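Local coordinates for carbohydrate-binding protein (Flavonifractor plautii, PDB 6N1B) that probably removes the acetyl group from N-acetylgalactosamine of the A blood group antigen, binding blood group sugars beside a metal ion, at residues P270-V275 and I287-A292; L301-S306 and K318-P323; Y129-A134 and R172-P177; I154-V159 and A181-A186. All coordinates share one frame; numbering follows the deposited sequence.

Interaction 1 of 4, residues P270-V275 and I287-A292. With CA (calcium ion), chain C; CA (calcium ion), chain D; GLA (alpha-D-galactopyranose), chain B.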
loop_
_atom_site.group_PDB
_atom_site.type_symbol
_atom_site.label_atom_id
_atom_site.label_comp_id
_atom_site.label_asym_id
_atom_site.label_seq_id
_atom_site.Cartn_x
_atom_site.Cartn_y
_atom_site.Cartn_z
ATOM N N PRO A 270 5.516 11.190 -8.656
ATOM C CA PRO A 270 4.927 10.160 -7.833
ATOM C C PRO A 270 3.507 9.826 -8.293
ATOM O O PRO A 270 2.720 10.665 -8.675
ATOM C CB PRO A 270 4.877 10.773 -6.428
ATOM C CG PRO A 270 4.761 12.287 -6.723
ATOM C CD PRO A 270 5.597 12.458 -7.970
ATOM N N TRP A 271 3.145 8.532 -8.082
ATOM C CA TRP A 271 1.743 8.114 -8.070
ATOM C C TRP A 271 1.313 7.561 -6.742
ATOM O O TRP A 271 0.404 8.088 -6.065
ATOM C CB TRP A 271 1.368 7.094 -9.225
ATOM C CG TRP A 271 -0.082 6.690 -9.188
ATOM C CD1 TRP A 271 -0.570 5.396 -8.973
ATOM C CD2 TRP A 271 -1.234 7.554 -9.237
ATOM N NE1 TRP A 271 -1.911 5.426 -8.973
ATOM C CE2 TRP A 271 -2.377 6.713 -9.152
ATOM C CE3 TRP A 271 -1.422 8.932 -9.489
ATOM C CZ2 TRP A 271 -3.649 7.173 -9.178
ATOM C CZ3 TRP A 271 -2.729 9.389 -9.533
ATOM C CH2 TRP A 271 -3.843 8.556 -9.378
ATOM N N HIS A 272 1.936 6.460 -6.288
ATOM C CA HIS A 272 1.575 5.762 -5.067
ATOM C C HIS A 272 2.892 5.360 -4.389
ATOM O O HIS A 272 3.942 5.267 -5.035
ATOM C CB HIS A 272 0.675 4.545 -5.324
ATOM C CG HIS A 272 -0.752 4.770 -5.499
ATOM N ND1 HIS A 272 -1.330 5.985 -5.790
ATOM C CD2 HIS A 272 -1.783 3.878 -5.421
ATOM C CE1 HIS A 272 -2.660 5.832 -5.836
ATOM N NE2 HIS A 272 -2.980 4.573 -5.612
ATOM N N GLN A 273 2.863 5.093 -3.074
ATOM C CA GLN A 273 4.123 4.841 -2.340
ATOM C C GLN A 273 3.872 4.125 -1.014
ATOM O O GLN A 273 2.780 4.189 -0.470
ATOM C CB GLN A 273 4.869 6.148 -2.060
ATOM C CG GLN A 273 4.051 7.193 -1.271
ATOM C CD GLN A 273 3.044 7.994 -2.092
ATOM O OE1 GLN A 273 3.349 8.398 -3.253
ATOM N NE2 GLN A 273 1.842 8.259 -1.501
ATOM N N ASP A 274 4.961 3.474 -0.550
ATOM C CA ASP A 274 5.005 2.842 0.788
ATOM C C ASP A 274 6.358 3.281 1.361
ATOM O O ASP A 274 7.385 3.229 0.716
ATOM C CB ASP A 274 4.948 1.310 0.680
ATOM C CG ASP A 274 4.876 0.615 2.026
ATOM O OD1 ASP A 274 4.145 1.139 2.927
ATOM O OD2 ASP A 274 5.462 -0.475 2.177
ATOM N N VAL A 275 6.293 3.612 2.639
ATOM C CA VAL A 275 7.528 4.037 3.405
ATOM C C VAL A 275 7.748 3.118 4.595
ATOM O O VAL A 275 6.802 2.695 5.248
ATOM C CB VAL A 275 7.426 5.496 3.867
ATOM C CG1 VAL A 275 8.672 5.947 4.642
ATOM C CG2 VAL A 275 7.179 6.421 2.674
ATOM N N ILE A 287 9.500 2.854 -1.407
ATOM C CA ILE A 287 9.283 2.346 -2.757
ATOM C C ILE A 287 8.156 3.161 -3.344
ATOM O O ILE A 287 7.021 3.146 -2.865
ATOM C CB ILE A 287 8.941 0.800 -2.704
ATOM C CG1 ILE A 287 10.137 0.039 -2.289
ATOM C CG2 ILE A 287 8.480 0.379 -4.064
ATOM C CD1 ILE A 287 9.953 -1.473 -2.279
ATOM N N SER A 288 8.492 3.862 -4.423
ATOM C CA SER A 288 7.571 4.771 -5.135
ATOM C C SER A 288 7.154 4.168 -6.489
ATOM O O SER A 288 8.038 3.883 -7.318
ATOM C CB SER A 288 8.289 6.124 -5.372
ATOM O OG SER A 288 7.546 6.925 -6.237
ATOM N N GLN A 289 5.863 4.007 -6.683
ATOM C CA GLN A 289 5.327 3.746 -8.018
ATOM C C GLN A 289 5.237 5.109 -8.687
ATOM O O GLN A 289 4.529 6.012 -8.201
ATOM C CB GLN A 289 3.915 3.133 -7.888
ATOM C CG GLN A 289 3.265 2.954 -9.237
ATOM C CD GLN A 289 1.771 2.747 -9.179
ATOM O OE1 GLN A 289 1.185 2.674 -8.085
ATOM N NE2 GLN A 289 1.111 2.755 -10.384
ATOM N N CYS A 290 6.008 5.283 -9.776
ATOM C CA CYS A 290 6.281 6.586 -10.362
ATOM C C CYS A 290 6.347 6.517 -11.848
ATOM O O CYS A 290 6.325 5.407 -12.440
ATOM C CB CYS A 290 7.515 7.224 -9.707
ATOM S SG CYS A 290 9.018 6.225 -9.931
ATOM N N PHE A 291 6.522 7.654 -12.518
ATOM C CA PHE A 291 6.414 7.722 -13.970
ATOM C C PHE A 291 7.094 8.962 -14.498
ATOM O O PHE A 291 7.085 10.022 -13.794
ATOM C CB PHE A 291 4.953 7.633 -14.409
ATOM C CG PHE A 291 4.093 8.726 -13.832
ATOM C CD1 PHE A 291 3.536 8.605 -12.567
ATOM C CD2 PHE A 291 3.913 9.907 -14.554
ATOM C CE1 PHE A 291 2.793 9.634 -12.038
ATOM C CE2 PHE A 291 3.151 10.914 -14.021
ATOM C CZ PHE A 291 2.638 10.807 -12.749
ATOM N N ALA A 292 7.572 8.902 -15.727
ATOM C CA ALA A 292 8.208 10.072 -16.385
ATOM C C ALA A 292 7.294 10.748 -17.383
ATOM O O ALA A 292 7.555 11.899 -17.778
ATOM C CB ALA A 292 9.482 9.653 -17.118
HETATM CA CA CA C . -4.957 3.893 -5.534
HETATM CA CA CA D . 3.004 0.306 4.894
HETATM C C1 GLA B . -7.321 5.850 -10.049
HETATM C C2 GLA B . -7.243 5.342 -8.570
HETATM C C3 GLA B . -8.426 5.914 -7.773
HETATM C C4 GLA B . -8.505 7.481 -7.881
HETATM C C5 GLA B . -8.402 7.920 -9.374
HETATM C C6 GLA B . -8.130 9.363 -9.518
HETATM O O2 GLA B . -7.342 3.870 -8.639
HETATM O O3 GLA B . -8.410 5.377 -6.231
HETATM O O4 GLA B . -7.449 7.947 -7.128
HETATM O O5 GLA B . -7.207 7.319 -10.042
HETATM O O6 GLA B . -8.125 9.822 -10.938
HETATM O O HOH W 1 5.087 7.803 -5.374
HETATM O O HOH W 2 4.888 -1.066 4.641
HETATM O O HOH W 3 -5.342 3.692 -7.487
HETATM O O HOH W 4 -4.398 1.827 -5.301
HETATM O O HOH W 5 -6.971 3.252 -5.901
HETATM O O HOH W 6 -5.576 5.943 -5.543
#
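Q289 collects two successive amides of the facing strand on one carbonyl: W271 N lies 2.9 Å from Q289 O, and H272 N approaches the same oxygen at 3.3 Å, along a lone pair. This classic beta bulge interrupts the antiparallel hairpin of strands 269-278 and 283-291 and shifts its register by one residue. Beyond it the ladder is regular: Q289 N donates to H272 O (2.8 Å), and D274 and I287 exchange N-H and C=O in both directions. A water lies within bonding distance of H272 O, Q273 OE1 and S288 OG, with more acceptors in reach than it has protons to give, while Q273 NE2 goes to S206 O.

The amide of Q289 runs alongside both W271 and H272, its OE1 3.4 Å from W271 CD1 at the indole edge; its NE2 is held by S299. H272 ND1 donates to W271 O at 2.7 Å, the acceptor in the imidazole plane but the N-H coming from above the carbonyl plane. This bond fixes the ring's rotation and leaves NE2 for the calcium ion that D120 also binds. With CG anti to the backbone N (chi1 -180°), W271 extends its indole to the galactose, CH2 lying 3.6 Å from GLA O5, and NE1 bonds Y335. D274 OD1 binds a second calcium ion (2.4 Å) together with D56 and D122; OD2 takes F339 N and a calcium-bound water. The bulge thus sets a sugar-binding indole next to a metal-binding imidazole.

Interaction 2 of 4, residues L301-S306 and K318-P323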
loop_
_atom_site.group_PDB
_atom_site.type_symbol
_atom_site.label_atom_id
_atom_site.label_comp_id
_atom_site.label_asym_id
_atom_site.label_seq_id
_atom_site.Cartn_x
_atom_site.Cartn_y
_atom_site.Cartn_z
ATOM N N LEU A 301 8.657 1.018 -10.408
ATOM C CA LEU A 301 9.020 1.395 -9.045
ATOM C C LEU A 301 10.451 1.968 -9.107
ATOM O O LEU A 301 11.326 1.486 -9.790
ATOM C CB LEU A 301 9.079 0.181 -8.107
ATOM C CG LEU A 301 7.796 -0.590 -7.967
ATOM C CD1 LEU A 301 7.932 -1.752 -7.020
ATOM C CD2 LEU A 301 6.585 0.270 -7.636
ATOM N N HIS A 302 10.639 2.995 -8.234
ATOM C CA HIS A 302 11.947 3.524 -7.879
ATOM C C HIS A 302 12.145 3.467 -6.317
ATOM O O HIS A 302 11.131 3.508 -5.642
ATOM C CB HIS A 302 12.246 4.912 -8.468
ATOM C CG HIS A 302 12.648 4.890 -9.912
ATOM N ND1 HIS A 302 14.006 5.025 -10.273
ATOM C CD2 HIS A 302 11.964 4.781 -11.057
ATOM C CE1 HIS A 302 14.087 4.937 -11.596
ATOM N NE2 HIS A 302 12.879 4.786 -12.088
ATOM N N LEU A 303 13.394 3.471 -5.923
ATOM C CA LEU A 303 13.743 3.511 -4.517
ATOM C C LEU A 303 14.239 4.921 -4.153
ATOM O O LEU A 303 15.068 5.460 -4.893
ATOM C CB LEU A 303 14.815 2.463 -4.212
ATOM C CG LEU A 303 15.088 2.143 -2.742
ATOM C CD1 LEU A 303 13.898 1.406 -2.215
ATOM C CD2 LEU A 303 16.380 1.404 -2.618
ATOM N N THR A 304 13.822 5.411 -2.983
ATOM C CA THR A 304 14.275 6.725 -2.541
ATOM C C THR A 304 14.459 6.619 -1.022
ATOM O O THR A 304 13.709 5.890 -0.355
ATOM C CB THR A 304 13.323 7.817 -3.000
ATOM O OG1 THR A 304 13.905 9.081 -2.612
ATOM C CG2 THR A 304 11.905 7.685 -2.547
ATOM N N THR A 305 15.421 7.325 -0.458
ATOM C CA THR A 305 15.718 7.225 0.943
ATOM C C THR A 305 15.868 8.597 1.597
ATOM O O THR A 305 16.086 9.604 0.869
ATOM C CB THR A 305 16.982 6.402 1.196
ATOM O OG1 THR A 305 18.151 7.086 0.757
ATOM C CG2 THR A 305 16.957 5.023 0.599
ATOM N N SER A 306 15.801 8.627 2.922
ATOM C CA SER A 306 15.868 9.886 3.688
ATOM C C SER A 306 16.264 9.631 5.102
ATOM O O SER A 306 15.777 8.700 5.743
ATOM C CB SER A 306 14.480 10.491 3.704
ATOM O OG SER A 306 14.418 11.675 4.528
ATOM N N LYS A 318 18.153 3.974 -12.187
ATOM C CA LYS A 318 17.528 2.813 -12.689
ATOM C C LYS A 318 16.261 2.442 -11.903
ATOM O O LYS A 318 16.225 2.619 -10.681
ATOM C CB LYS A 318 18.538 1.626 -12.688
ATOM C CG LYS A 318 19.673 1.899 -13.682
ATOM C CD LYS A 318 20.844 0.959 -13.543
ATOM C CE LYS A 318 20.466 -0.460 -13.765
ATOM N NZ LYS A 318 21.786 -1.289 -13.660
ATOM N N PRO A 319 15.284 1.805 -12.546
ATOM C CA PRO A 319 14.087 1.323 -11.822
ATOM C C PRO A 319 14.413 0.176 -10.912
ATOM O O PRO A 319 15.272 -0.662 -11.187
ATOM C CB PRO A 319 13.116 0.889 -12.922
ATOM C CG PRO A 319 14.022 0.634 -14.079
ATOM C CD PRO A 319 15.203 1.499 -13.950
ATOM N N LEU A 320 13.726 0.163 -9.779
ATOM C CA LEU A 320 13.728 -0.967 -8.900
ATOM C C LEU A 320 12.908 -2.124 -9.479
ATOM O O LEU A 320 13.298 -3.313 -9.219
ATOM C CB LEU A 320 13.110 -0.529 -7.519
ATOM C CG LEU A 320 12.937 -1.535 -6.440
ATOM C CD1 LEU A 320 14.319 -2.050 -5.991
ATOM C CD2 LEU A 320 12.155 -0.977 -5.264
ATOM N N LEU A 321 11.848 -1.900 -10.188
ATOM C CA LEU A 321 11.023 -2.982 -10.709
ATOM C C LEU A 321 10.315 -2.392 -11.919
ATOM O O LEU A 321 9.771 -1.274 -11.844
ATOM C CB LEU A 321 10.043 -3.521 -9.689
ATOM C CG LEU A 321 9.478 -4.926 -9.905
ATOM C CD1 LEU A 321 10.608 -5.927 -9.781
ATOM C CD2 LEU A 321 8.362 -5.217 -8.978
ATOM N N SER A 322 10.189 -3.208 -13.007
ATOM C CA SER A 322 9.564 -2.778 -14.206
ATOM C C SER A 322 8.500 -3.793 -14.662
ATOM O O SER A 322 8.624 -4.971 -14.270
ATOM C CB SER A 322 10.633 -2.630 -15.296
ATOM O OG SER A 322 11.627 -1.670 -14.978
ATOM N N PRO A 323 7.602 -3.405 -15.541
ATOM C CA PRO A 323 6.645 -4.380 -16.106
ATOM C C PRO A 323 7.376 -5.545 -16.748
ATOM O O PRO A 323 8.474 -5.405 -17.322
ATOM C CB PRO A 323 5.837 -3.551 -17.119
ATOM C CG PRO A 323 5.992 -2.166 -16.683
ATOM C CD PRO A 323 7.309 -2.016 -16.000
HETATM O O HOH W 7 15.632 3.841 -8.085
#
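The imidazole of H302 lies over P319, whose CA sits 3.8 Å from the ring centroid and only 19° off the ring normal, a CH-pi contact. H302 CB leaves its strand away from the loop 318-323, yet the ring comes back over it: chi1 of -78° sets CG anti to the carbonyl carbon, and chi2 of -102° turns the flat face to the proline. A proline suits the place because its nitrogen carries no hydrogen needing a partner and its ring adds apolar surface, P319 CB lying 4.0 Å from H302 NE2.

L301 and L321 lie side by side and point the same way, L301 CD1 resting 3.8 Å from L321 CB. L320 turns its own CB toward L301, with 4.1 Å between L301 CB and L320 CB, and its branch CD2 reaches L303 CD1. These branched apolar chains fill the space next to I334 of strand 333-342 and M399 of helix 396-404.

The backbone sets this arrangement. L301 N donates to L321 O at 2.9 Å, nearly straight, while L301 O receives L320 N at 2.7 Å and, weakly, L321 N, a classic beta bulge. On the histidine side a water joins H302 ND1, L303 N and K318 O. The loop is therefore docked on the N-terminal end of strand 300-306 by a short polar seam, with the leucines on one flank and a hydrated imidazole on the other.

Interaction 3 of 4, residues Y129-A134 and R172-P177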
loop_
_atom_site.group_PDB
_atom_site.type_symbol
_atom_site.label_atom_id
_atom_site.label_comp_id
_atom_site.label_asym_id
_atom_site.label_seq_id
_atom_site.Cartn_x
_atom_site.Cartn_y
_atom_site.Cartn_z
ATOM N N TYR A 129 -0.313 -0.178 22.017
ATOM C CA TYR A 129 -1.648 -0.625 22.200
ATOM C C TYR A 129 -1.801 -2.113 21.812
ATOM O O TYR A 129 -2.945 -2.667 21.934
ATOM C CB TYR A 129 -2.636 0.235 21.365
ATOM C CG TYR A 129 -2.830 1.593 21.957
ATOM C CD1 TYR A 129 -1.811 2.616 21.856
ATOM C CD2 TYR A 129 -3.998 1.938 22.563
ATOM C CE1 TYR A 129 -2.024 3.891 22.337
ATOM C CE2 TYR A 129 -4.212 3.248 23.115
ATOM C CZ TYR A 129 -3.239 4.206 22.965
ATOM O OH TYR A 129 -3.430 5.483 23.473
ATOM N N ASP A 130 -0.751 -2.749 21.279
ATOM C CA ASP A 130 -0.727 -4.077 20.723
ATOM C C ASP A 130 -1.936 -4.268 19.740
ATOM O O ASP A 130 -2.763 -5.181 19.893
ATOM C CB ASP A 130 -0.747 -5.092 21.833
ATOM C CG ASP A 130 -0.533 -6.508 21.344
ATOM O OD1 ASP A 130 0.170 -6.759 20.357
ATOM O OD2 ASP A 130 -0.991 -7.444 22.129
ATOM N N ALA A 131 -2.024 -3.365 18.799
ATOM C CA ALA A 131 -3.214 -3.236 17.919
ATOM C C ALA A 131 -2.754 -2.857 16.521
ATOM O O ALA A 131 -1.718 -2.181 16.390
ATOM C CB ALA A 131 -4.183 -2.178 18.420
ATOM N N MET A 132 -3.463 -3.296 15.505
ATOM C CA MET A 132 -3.285 -2.825 14.134
ATOM C C MET A 132 -4.190 -1.648 13.845
ATOM O O MET A 132 -5.338 -1.567 14.256
ATOM C CB MET A 132 -3.623 -3.969 13.128
ATOM C CG MET A 132 -2.655 -5.188 13.195
ATOM S SD MET A 132 -1.025 -4.809 12.610
ATOM C CE MET A 132 -0.301 -6.426 12.921
ATOM N N MET A 133 -3.588 -0.724 13.031
ATOM C CA MET A 133 -4.280 0.498 12.589
ATOM C C MET A 133 -4.314 0.461 11.035
ATOM O O MET A 133 -3.264 0.543 10.441
ATOM C CB MET A 133 -3.510 1.720 13.071
ATOM C CG MET A 133 -3.285 1.789 14.579
ATOM S SD MET A 133 -2.295 3.200 15.117
ATOM C CE MET A 133 -3.480 4.538 14.985
ATOM N N ALA A 134 -5.528 0.230 10.496
ATOM C CA ALA A 134 -5.661 0.090 9.071
ATOM C C ALA A 134 -6.307 1.409 8.492
ATOM O O ALA A 134 -7.457 1.748 8.852
ATOM C CB ALA A 134 -6.579 -1.095 8.731
ATOM N N ARG A 172 -11.314 12.745 20.659
ATOM C CA ARG A 172 -10.436 12.007 19.724
ATOM C C ARG A 172 -9.280 11.364 20.415
ATOM O O ARG A 172 -8.343 10.916 19.752
ATOM C CB ARG A 172 -9.996 12.821 18.499
ATOM C CG ARG A 172 -11.164 13.381 17.700
ATOM C CD ARG A 172 -10.749 14.309 16.550
ATOM N NE ARG A 172 -9.891 13.647 15.568
ATOM C CZ ARG A 172 -10.330 12.956 14.487
ATOM N NH1 ARG A 172 -11.601 12.771 14.263
ATOM N NH2 ARG A 172 -9.428 12.457 13.668
ATOM N N VAL A 173 -9.455 11.047 21.719
ATOM C CA VAL A 173 -8.418 10.312 22.444
ATOM C C VAL A 173 -8.705 8.838 22.542
ATOM O O VAL A 173 -9.808 8.407 22.971
ATOM C CB VAL A 173 -8.246 10.935 23.851
ATOM C CG1 VAL A 173 -7.309 10.092 24.814
ATOM C CG2 VAL A 173 -7.766 12.397 23.736
ATOM N N TRP A 174 -7.709 8.057 22.112
ATOM C CA TRP A 174 -7.721 6.610 22.272
ATOM C C TRP A 174 -7.050 6.251 23.576
ATOM O O TRP A 174 -5.820 6.370 23.691
ATOM C CB TRP A 174 -7.015 6.015 21.073
ATOM C CG TRP A 174 -6.934 4.508 21.002
ATOM C CD1 TRP A 174 -7.584 3.580 21.764
ATOM C CD2 TRP A 174 -6.071 3.768 20.096
ATOM N NE1 TRP A 174 -7.246 2.315 21.311
ATOM C CE2 TRP A 174 -6.310 2.408 20.316
ATOM C CE3 TRP A 174 -5.135 4.143 19.152
ATOM C CZ2 TRP A 174 -5.662 1.409 19.632
ATOM C CZ3 TRP A 174 -4.513 3.135 18.438
ATOM C CH2 TRP A 174 -4.756 1.782 18.675
ATOM N N SER A 175 -7.803 5.952 24.604
ATOM C CA SER A 175 -7.217 5.593 25.874
ATOM C C SER A 175 -6.753 4.140 25.883
ATOM O O SER A 175 -7.432 3.283 25.273
ATOM C CB SER A 175 -8.237 5.803 26.999
ATOM O OG SER A 175 -8.522 7.196 27.218
ATOM N N LYS A 176 -5.613 3.905 26.481
ATOM C CA LYS A 176 -5.109 2.554 26.508
ATOM C C LYS A 176 -6.100 1.679 27.314
ATOM O O LYS A 176 -6.510 2.035 28.429
ATOM C CB LYS A 176 -3.729 2.554 27.196
ATOM C CG LYS A 176 -2.572 3.163 26.453
ATOM C CD LYS A 176 -1.262 2.726 27.166
ATOM C CE LYS A 176 -0.145 3.580 26.673
ATOM N NZ LYS A 176 -0.193 4.980 27.162
ATOM N N PRO A 177 -6.386 0.475 26.790
ATOM C CA PRO A 177 -7.205 -0.453 27.535
ATOM C C PRO A 177 -6.591 -0.831 28.863
ATOM O O PRO A 177 -5.334 -1.022 28.903
ATOM C CB PRO A 177 -7.323 -1.709 26.647
ATOM C CG PRO A 177 -6.990 -1.226 25.317
ATOM C CD PRO A 177 -6.065 -0.032 25.458
#
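Y129 and W174 form a face-to-face stack at the end of a beta hairpin, where strands 116-126 and 131-140 of one four-stranded sheet are joined through a G1 bulge at D130 and A131. The centroids of the phenol and the six-membered indole ring are 3.9 Å apart, and the planes are inclined by 27°, so the rings close toward one edge, where Y129 CD2 comes within 3.3 Å of W174 CE2. W174 CG lies anti to the backbone N (chi1 -178°), which carries the indole across toward the hairpin and against the phenol. The two side chains slide past each other in opposite directions. This carries the hydroxyl back to the base of the tryptophan, where Y129 OH donates to W174 O at 2.6 Å; the phenol suits the place because one side chain gives both a face to stack and a hydroxyl to donate.

K176 covers the other face of the phenol, crossing it at about a right angle with CG 4.0 Å from the centroid, and P177 CD adds an oblique contact. Long methylenes suit this exposed position because they cover the ring.

Further in, the strand residues bound the indole edge. A131 CB, small enough to sit beside it, is 4.0 Å from W174 CH2, and M133 makes a Met-aromatic contact with SD at the ring's edge. Outside the pair, W174 NE1 is bonded to the hydroxyl of Y156, and N126 OD1 accepts from Y129 N in the turn that leads into the bulge.

Interaction 4 of 4, residues I154-V159 and A181-A186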
loop_
_atom_site.group_PDB
_atom_site.type_symbol
_atom_site.label_atom_id
_atom_site.label_comp_id
_atom_site.label_asym_id
_atom_site.label_seq_id
_atom_site.Cartn_x
_atom_site.Cartn_y
_atom_site.Cartn_z
ATOM N N ILE A 154 -9.337 0.122 13.586
ATOM C CA ILE A 154 -8.321 -0.481 14.464
ATOM C C ILE A 154 -8.808 -1.871 14.900
ATOM O O ILE A 154 -10.046 -2.111 15.023
ATOM C CB ILE A 154 -8.140 0.439 15.694
ATOM C CG1 ILE A 154 -7.513 1.768 15.272
ATOM C CG2 ILE A 154 -7.344 -0.210 16.839
ATOM C CD1 ILE A 154 -7.610 2.896 16.268
ATOM N N SER A 155 -7.839 -2.787 15.115
ATOM C CA SER A 155 -8.220 -4.093 15.625
ATOM C C SER A 155 -7.244 -4.523 16.719
ATOM O O SER A 155 -6.012 -4.338 16.583
ATOM C CB SER A 155 -8.181 -5.139 14.497
ATOM O OG SER A 155 -8.595 -6.448 14.923
ATOM N N TYR A 156 -7.825 -5.153 17.759
ATOM C CA TYR A 156 -7.101 -5.843 18.777
ATOM C C TYR A 156 -6.900 -7.360 18.537
ATOM O O TYR A 156 -5.900 -7.938 19.044
ATOM C CB TYR A 156 -7.717 -5.624 20.139
ATOM C CG TYR A 156 -7.827 -4.220 20.610
ATOM C CD1 TYR A 156 -6.650 -3.534 21.024
ATOM C CD2 TYR A 156 -8.987 -3.524 20.703
ATOM C CE1 TYR A 156 -6.742 -2.252 21.577
ATOM C CE2 TYR A 156 -9.102 -2.230 21.260
ATOM C CZ TYR A 156 -7.950 -1.602 21.713
ATOM O OH TYR A 156 -8.009 -0.353 22.273
ATOM N N ASP A 157 -7.903 -7.953 17.905
ATOM C CA ASP A 157 -7.990 -9.406 17.806
ATOM C C ASP A 157 -7.793 -9.947 16.418
ATOM O O ASP A 157 -7.735 -11.156 16.232
ATOM C CB ASP A 157 -9.348 -9.946 18.390
ATOM C CG ASP A 157 -10.556 -9.522 17.595
ATOM O OD1 ASP A 157 -10.438 -8.856 16.556
ATOM O OD2 ASP A 157 -11.672 -9.858 18.076
ATOM N N GLY A 158 -7.624 -9.081 15.428
ATOM C CA GLY A 158 -7.384 -9.475 14.020
ATOM C C GLY A 158 -8.639 -9.812 13.236
ATOM O O GLY A 158 -8.608 -10.001 12.015
ATOM N N VAL A 159 -9.764 -9.905 13.976
ATOM C CA VAL A 159 -11.042 -10.331 13.437
ATOM C C VAL A 159 -12.046 -9.188 13.269
ATOM O O VAL A 159 -12.772 -9.053 12.268
ATOM C CB VAL A 159 -11.650 -11.503 14.357
ATOM C CG1 VAL A 159 -13.041 -11.871 13.937
ATOM C CG2 VAL A 159 -10.729 -12.674 14.389
ATOM N N ALA A 181 -11.277 -6.992 28.584
ATOM C CA ALA A 181 -12.587 -6.593 28.129
ATOM C C ALA A 181 -12.557 -5.247 27.408
ATOM O O ALA A 181 -13.434 -4.979 26.547
ATOM C CB ALA A 181 -13.583 -6.564 29.283
ATOM N N GLU A 182 -11.588 -4.352 27.704
ATOM C CA GLU A 182 -11.504 -3.110 26.989
ATOM C C GLU A 182 -10.771 -3.232 25.669
ATOM O O GLU A 182 -10.784 -2.281 24.840
ATOM C CB GLU A 182 -10.841 -2.054 27.854
ATOM C CG GLU A 182 -11.792 -1.496 28.896
ATOM C CD GLU A 182 -11.211 -0.318 29.743
ATOM O OE1 GLU A 182 -10.013 -0.026 29.645
ATOM O OE2 GLU A 182 -12.012 0.317 30.445
ATOM N N ARG A 183 -10.187 -4.388 25.367
ATOM C CA ARG A 183 -9.542 -4.650 24.056
ATOM C C ARG A 183 -10.582 -5.175 23.086
ATOM O O ARG A 183 -10.509 -6.265 22.559
ATOM C CB ARG A 183 -8.380 -5.607 24.150
ATOM C CG ARG A 183 -7.220 -5.132 24.967
ATOM C CD ARG A 183 -6.025 -6.132 25.034
ATOM N NE ARG A 183 -5.581 -6.615 23.753
ATOM C CZ ARG A 183 -4.798 -5.951 22.954
ATOM N NH1 ARG A 183 -4.302 -4.765 23.368
ATOM N NH2 ARG A 183 -4.534 -6.381 21.763
ATOM N N GLN A 184 -11.562 -4.306 22.838
ATOM C CA GLN A 184 -12.654 -4.572 21.895
ATOM C C GLN A 184 -12.940 -3.318 21.080
ATOM O O GLN A 184 -12.540 -2.222 21.488
ATOM C CB GLN A 184 -13.901 -5.028 22.624
ATOM C CG GLN A 184 -13.779 -6.275 23.455
ATOM C CD GLN A 184 -15.145 -6.756 23.997
ATOM O OE1 GLN A 184 -15.989 -7.315 23.264
ATOM N NE2 GLN A 184 -15.336 -6.584 25.275
ATOM N N VAL A 185 -13.580 -3.516 19.963
ATOM C CA VAL A 185 -13.992 -2.445 19.038
ATOM C C VAL A 185 -15.451 -2.569 18.714
ATOM O O VAL A 185 -15.991 -3.669 18.709
ATOM C CB VAL A 185 -13.126 -2.414 17.752
ATOM C CG1 VAL A 185 -11.633 -2.291 18.045
ATOM C CG2 VAL A 185 -13.374 -3.594 16.824
ATOM N N ALA A 186 -16.045 -1.467 18.249
ATOM C CA ALA A 186 -17.289 -1.476 17.515
ATOM C C ALA A 186 -16.891 -1.637 16.044
ATOM O O ALA A 186 -16.065 -0.827 15.559
ATOM C CB ALA A 186 -18.021 -0.157 17.820
HETATM O O HOH W 8 -10.302 0.026 23.490
HETATM O O HOH W 9 -6.781 -8.915 22.241
#
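R183 meets the ring of Y156 with both its backbone and its side chain. R183 CA lies 3.8 Å from the ring centroid over the face, a CH-pi contact, and the guanidinium turns one face to Y156 CD1, its plane steeply inclined (65°) to the phenol. The bend at chi3 (51°) after an extended CB-CG-CD run brings R183 NH1 to 3.5 Å from Y156 CD1. R183 is also the centre of an inverse gamma turn, which presents its CA to the ring.

With CG anti to the carbonyl carbon (chi1 -58°), Y156 lays its ring against the 182-184 backbone. Its OH, already engaged by W174 NE1, also meets a water that bridges to E182 O. V185 adds its CG1 methyl, 3.4 Å from I154 O and 3.9 Å from Y156 CD2.

The arginine NH2 bonds Y156 O only weakly, at 3.4 Å; its stronger partners are D130 O and, through NH1, Y129 O. One long cationic side chain thus ties its own loop, 181-186, to the hairpin turn at Y129 and D130, probably stabilised by the several carbonyls around it.

In the fold
Interactions 1 and 2 are buried and belong to one four-stranded sheet, consistent with a blade of a beta-propeller: strands 283-291 and 300-306 are neighbours, joined between S288 and H302. Interaction 1 lies nearest the chain's centre and serves metals and sugar; interaction 2 lays a loop against the N-terminal end of strand 300-306, with leucines beneath it. Interactions 3 and 4, on the opposite side of the chain's centre, are only partly buried and meet through strands 131-140 and 148-155, with R183 gripping carbonyls of Y129 and D130. There flat groups and an arginine replace the inner ladder of backbone bonds. The centres of interactions 1 and 3 are about 29 Å apart.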